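Local coordinates for attachment protein G3P (Enterobacteria phage Ike, PDB 4EO0), which probably binds the bacterial N-pilus through this domain, exposed at the tip of the filamentous phage, as a step in infecting the host cell, at residues 16-21 against 32-36. Where two conformers were deposited one is given. Residues are numbered along the deposited sequence.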
loop_
_atom_site.group_PDB
_atom_site.type_symbol
_atom_site.label_atom_id
_atom_site.label_comp_id
_atom_site.label_asym_id
_atom_site.label_seq_id
_atom_site.Cartn_x
_atom_site.Cartn_y
_atom_site.Cartn_z
ATOM N N ALA A 16 -2.336 5.323 -5.482
ATOM C CA ALA A 16 -1.675 6.411 -6.228
ATOM C C ALA A 16 -2.768 6.915 -7.159
ATOM O O ALA A 16 -3.292 6.139 -7.952
ATOM C CB ALA A 16 -0.491 5.887 -7.040
ATOM N N ILE A 17 -3.155 8.183 -7.025
ATOM C CA ILE A 17 -4.238 8.784 -7.813
ATOM C C ILE A 17 -3.669 9.722 -8.882
ATOM O O ILE A 17 -2.801 10.535 -8.575
ATOM C CB ILE A 17 -5.310 9.444 -6.880
ATOM C CG1 ILE A 17 -6.015 8.365 -6.035
ATOM C CG2 ILE A 17 -6.353 10.270 -7.659
ATOM C CD1 ILE A 17 -6.158 8.711 -4.589
ATOM N N SER A 18 -4.156 9.606 -10.132
ATOM C CA SER A 18 -3.685 10.463 -11.231
ATOM C C SER A 18 -3.956 11.943 -11.016
ATOM O O SER A 18 -4.969 12.317 -10.419
ATOM C CB SER A 18 -4.261 10.027 -12.577
ATOM O OG SER A 18 -5.650 10.318 -12.668
ATOM N N LYS A 19 -3.029 12.782 -11.491
ATOM C CA LYS A 19 -3.140 14.238 -11.418
ATOM C C LYS A 19 -3.246 14.756 -12.841
ATOM O O LYS A 19 -2.637 14.175 -13.746
ATOM C CB LYS A 19 -1.925 14.837 -10.688
ATOM C CG LYS A 19 -1.971 14.582 -9.189
ATOM C CD LYS A 19 -0.652 14.847 -8.498
ATOM C CE LYS A 19 -0.777 14.602 -7.015
ATOM N NZ LYS A 19 0.534 14.696 -6.327
ATOM N N THR A 20 -4.067 15.803 -13.057
ATOM C CA THR A 20 -4.266 16.390 -14.384
ATOM C C THR A 20 -3.059 17.234 -14.778
ATOM O O THR A 20 -2.586 18.037 -13.968
ATOM C CB THR A 20 -5.574 17.200 -14.438
ATOM O OG1 THR A 20 -6.602 16.483 -13.748
ATOM C CG2 THR A 20 -6.023 17.501 -15.870
ATOM N N VAL A 21 -2.558 17.037 -16.018
ATOM C CA VAL A 21 -1.418 17.782 -16.578
ATOM C C VAL A 21 -1.764 18.310 -17.972
ATOM O O VAL A 21 -2.246 17.556 -18.819
ATOM C CB VAL A 21 -0.079 16.978 -16.532
ATOM C CG1 VAL A 21 1.007 17.605 -17.413
ATOM C CG2 VAL A 21 0.426 16.831 -15.095
ATOM N N ARG A 32 -4.552 17.226 -22.852
ATOM C CA ARG A 32 -4.834 17.049 -21.431
ATOM C C ARG A 32 -4.453 15.610 -21.056
ATOM O O ARG A 32 -4.882 14.671 -21.728
ATOM C CB ARG A 32 -6.320 17.355 -21.142
ATOM C CG ARG A 32 -6.777 17.067 -19.711
ATOM C CD ARG A 32 -8.183 17.573 -19.443
ATOM N NE ARG A 32 -8.212 19.023 -19.243
ATOM C CZ ARG A 32 -9.268 19.703 -18.805
ATOM N NH1 ARG A 32 -10.398 19.073 -18.512
ATOM N NH2 ARG A 32 -9.199 21.020 -18.655
ATOM N N LYS A 33 -3.617 15.448 -20.014
ATOM C CA LYS A 33 -3.156 14.130 -19.557
ATOM C C LYS A 33 -3.395 13.887 -18.058
ATOM O O LYS A 33 -3.430 14.839 -17.273
ATOM C CB LYS A 33 -1.666 13.915 -19.896
ATOM C CG LYS A 33 -1.355 13.812 -21.392
ATOM C CD LYS A 33 -1.344 12.369 -21.880
ATOM C CE LYS A 33 -0.923 12.255 -23.324
ATOM N NZ LYS A 33 -0.746 10.836 -23.725
ATOM N N GLU A 34 -3.527 12.606 -17.669
ATOM C CA GLU A 34 -3.703 12.166 -16.274
ATOM C C GLU A 34 -2.460 11.358 -15.926
ATOM O O GLU A 34 -2.250 10.290 -16.506
ATOM C CB GLU A 34 -5.000 11.371 -16.104
ATOM C CG GLU A 34 -6.229 12.262 -16.162
ATOM C CD GLU A 34 -6.429 13.207 -14.995
ATOM O OE1 GLU A 34 -6.036 12.866 -13.855
ATOM O OE2 GLU A 34 -7.030 14.278 -15.221
ATOM N N VAL A 35 -1.621 11.913 -15.012
ATOM C CA VAL A 35 -0.295 11.394 -14.654
ATOM C C VAL A 35 -0.155 10.763 -13.252
ATOM O O VAL A 35 -0.599 11.333 -12.255
ATOM C CB VAL A 35 0.779 12.504 -14.879
ATOM C CG1 VAL A 35 2.202 11.947 -14.820
ATOM C CG2 VAL A 35 0.559 13.243 -16.198
ATOM N N ILE A 36 0.545 9.611 -13.193
ATOM C CA ILE A 36 0.928 8.913 -11.980
ATOM C C ILE A 36 2.460 8.753 -12.117
ATOM O O ILE A 36 2.938 8.266 -13.144
ATOM C CB ILE A 36 0.220 7.572 -11.710
ATOM C CG1 ILE A 36 -1.302 7.775 -11.622
ATOM C CG2 ILE A 36 0.757 6.979 -10.392
ATOM C CD1 ILE A 36 -2.145 6.523 -11.324
#
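The two segments pair as arms of an antiparallel beta hairpin. One arm is strand 12-24, the other strand 30-36. At A16 the contact is apolar: A16 CB lies 3.7 Å from CG2 of I36, and both side chains also touch helix 38-66, so this end of the hairpin packs against the helix. The CA-to-CB bond of I17 points away from segment 32-36. S18 breaks the strand. S18 OG donates to E34 OE1 (2.8 Å) and is also hydrogen-bonded to S92 OG and W93 N, which ties the hairpin to the neighbouring loop. Regular pairing starts at K19, a hydrogen-bonded pair with V35: K19 N to V35 O is 2.9 Å and V35 N to K19 O is 2.8 Å. T20 faces E34 in a non-hydrogen-bonded pair, and here the side chains make the link. T20 OG1 donates to OE2 of E34, so the carboxylate bridges two hydroxyls of segment 16-21, one through each oxygen. V21 forms the next hydrogen-bonded pair, with V21 N to K33 O at 2.7 Å and K33 N to V21 O at 2.8 Å. On the sheet face opposite E34, V21 CG2 meets V35 CG2 at 3.8 Å.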